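Side-chain contact in N-ACETYLMURAMOYL-L-ALANINE AMIDASE CwlV (Paenibacillus polymyxa, PDB 1JWQ), which probably cleaves the amide bond between N-acetylmuramic acid and L-alanine in peptidoglycan, through a zinc-dependent catalytic domain, the part present here: residues Ala73-Ser78 / Thr173-Val178. Residues are numbered along the deposited sequence; the frame is centred on the assembly and turned at random.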
loop_
_atom_site.group_PDB
_atom_site.type_symbol
_atom_site.label_atom_id
_atom_site.label_comp_id
_atom_site.label_asym_id
_atom_site.label_seq_id
_atom_site.Cartn_x
_atom_site.Cartn_y
_atom_site.Cartn_z
ATOM N N ALA A 73 -0.054 -1.007 16.420
ATOM C CA ALA A 73 0.628 -1.620 15.288
ATOM C C ALA A 73 2.134 -1.364 15.329
ATOM O O ALA A 73 2.586 -0.328 15.813
ATOM C CB ALA A 73 0.044 -1.085 13.979
ATOM N N ASN A 74 2.907 -2.324 14.831
ATOM C CA ASN A 74 4.351 -2.176 14.778
ATOM C C ASN A 74 4.680 -1.438 13.484
ATOM O O ASN A 74 5.667 -0.710 13.400
ATOM C CB ASN A 74 5.034 -3.543 14.812
ATOM C CG ASN A 74 4.909 -4.217 16.166
ATOM O OD1 ASN A 74 3.831 -4.671 16.553
ATOM N ND2 ASN A 74 6.011 -4.271 16.901
ATOM N N VAL A 75 3.840 -1.642 12.474
ATOM C CA VAL A 75 3.996 -0.957 11.196
ATOM C C VAL A 75 2.632 -0.732 10.571
ATOM O O VAL A 75 1.665 -1.430 10.879
ATOM C CB VAL A 75 4.857 -1.751 10.185
ATOM C CG1 VAL A 75 6.273 -1.898 10.713
ATOM C CG2 VAL A 75 4.229 -3.110 9.908
ATOM N N PHE A 76 2.568 0.255 9.687
ATOM C CA PHE A 76 1.340 0.600 8.992
ATOM C C PHE A 76 1.690 0.789 7.522
ATOM O O PHE A 76 2.640 1.490 7.188
ATOM C CB PHE A 76 0.767 1.889 9.586
ATOM C CG PHE A 76 -0.480 2.386 8.906
ATOM C CD1 PHE A 76 -0.396 3.251 7.820
ATOM C CD2 PHE A 76 -1.739 2.019 9.378
ATOM C CE1 PHE A 76 -1.549 3.753 7.214
ATOM C CE2 PHE A 76 -2.900 2.511 8.781
ATOM C CZ PHE A 76 -2.803 3.382 7.696
ATOM N N VAL A 77 0.938 0.136 6.649
ATOM C CA VAL A 77 1.176 0.255 5.219
ATOM C C VAL A 77 -0.135 0.565 4.523
ATOM O O VAL A 77 -1.092 -0.205 4.614
ATOM C CB VAL A 77 1.740 -1.049 4.613
ATOM C CG1 VAL A 77 1.956 -0.875 3.112
ATOM C CG2 VAL A 77 3.056 -1.421 5.293
ATOM N N SER A 78 -0.179 1.701 3.839
ATOM C CA SER A 78 -1.372 2.087 3.103
ATOM C C SER A 78 -1.069 1.824 1.633
ATOM O O SER A 78 -0.031 2.243 1.124
ATOM C CB SER A 78 -1.694 3.563 3.334
ATOM O OG SER A 78 -2.954 3.883 2.769
ATOM N N THR A 173 8.119 -8.162 6.379
ATOM C CA THR A 173 8.804 -9.267 7.033
ATOM C C THR A 173 10.262 -8.931 7.319
ATOM O O THR A 173 10.762 -9.186 8.415
ATOM C CB THR A 173 8.745 -10.526 6.161
ATOM O OG1 THR A 173 7.375 -10.862 5.919
ATOM C CG2 THR A 173 9.435 -11.694 6.857
ATOM N N GLU A 174 10.942 -8.360 6.332
ATOM C CA GLU A 174 12.343 -8.000 6.495
ATOM C C GLU A 174 12.518 -6.908 7.539
ATOM O O GLU A 174 13.391 -7.005 8.395
ATOM C CB GLU A 174 12.936 -7.529 5.163
ATOM C CG GLU A 174 13.058 -8.610 4.102
ATOM C CD GLU A 174 14.200 -9.576 4.360
ATOM O OE1 GLU A 174 15.015 -9.322 5.276
ATOM O OE2 GLU A 174 14.290 -10.585 3.631
ATOM N N TYR A 175 11.688 -5.872 7.473
ATOM C CA TYR A 175 11.796 -4.775 8.428
ATOM C C TYR A 175 11.536 -5.227 9.858
ATOM O O TYR A 175 12.248 -4.828 10.782
ATOM C CB TYR A 175 10.818 -3.645 8.092
ATOM C CG TYR A 175 10.965 -2.465 9.030
ATOM C CD1 TYR A 175 12.091 -1.645 8.971
ATOM C CD2 TYR A 175 10.007 -2.200 10.009
ATOM C CE1 TYR A 175 12.264 -0.586 9.868
ATOM C CE2 TYR A 175 10.169 -1.146 10.913
ATOM C CZ TYR A 175 11.301 -0.345 10.833
ATOM O OH TYR A 175 11.468 0.696 11.718
ATOM N N LEU A 176 10.513 -6.055 10.039
ATOM C CA LEU A 176 10.159 -6.544 11.365
ATOM C C LEU A 176 11.039 -7.704 11.810
ATOM O O LEU A 176 10.916 -8.189 12.934
ATOM C CB LEU A 176 8.686 -6.950 11.397
ATOM C CG LEU A 176 7.722 -5.765 11.289
ATOM C CD1 LEU A 176 6.285 -6.269 11.310
ATOM C CD2 LEU A 176 7.972 -4.800 12.447
ATOM N N ASP A 177 11.923 -8.139 10.918
ATOM C CA ASP A 177 12.856 -9.221 11.206
ATOM C C ASP A 177 12.152 -10.454 11.768
ATOM O O ASP A 177 12.512 -10.968 12.827
ATOM C CB ASP A 177 13.928 -8.710 12.178
ATOM C CG ASP A 177 15.094 -9.668 12.328
ATOM O OD1 ASP A 177 15.449 -10.348 11.340
ATOM O OD2 ASP A 177 15.668 -9.723 13.434
ATOM N N VAL A 178 11.139 -10.925 11.047
ATOM C CA VAL A 178 10.391 -12.106 11.463
ATOM C C VAL A 178 10.450 -13.200 10.400
ATOM O O VAL A 178 9.490 -13.948 10.214
ATOM C CB VAL A 178 8.909 -11.768 11.755
ATOM C CG1 VAL A 178 8.809 -10.927 13.022
ATOM C CG2 VAL A 178 8.296 -11.022 10.573
#
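Val-75 and Leu-176 meet tip to tip, methyl against methyl: Val-75 CG1 lies 3.8 Å from Leu-176 CD2, while Val-75 CG2 stands 4.0 Å from Leu-176 CD1. Two methyls thus face two methyls. In Leu-176, CG is anti to the carbonyl carbon (chi1 -69°) and CD1 anti to CA (chi2 179°), which directs the two methyls at those of the valine. CG1 of Val-75 also meets the Tyr-175 ring obliquely, 3.8 Å from its CD2 and 4.0 Å from its CE2, as the two side chains slide past each other in opposite directions. At the edge of the patch, Asn-74 contributes its aliphatic CB, 4.0 Å from Leu-176 CD2. No hydrogen bond crosses the contact, which buries 147 Å² in all, so the evidence is for a small apolar seam. With an alanine in place of Leu-176 both methyls are gone, and Val-75 CG1, Val-75 CG2 and Asn-74 CB would probably be left facing a gap.

Around this first shell, Asn-74 OD1 accepts a hydrogen bond from Val-3 N, and the helix closes in a Schellman motif at Asp-177, where phi is positive (51°) and Val-178 N returns to Thr-173 O at 3.2 Å. Away from the zinc site, the contact packs the C-terminal end of helix 158-176 against the start of central strand 75-82; Leu-176 also touches Val-4 of strand 2-8, and Phe-104 of helix 102-116 adjoins both Val-75 and Tyr-175.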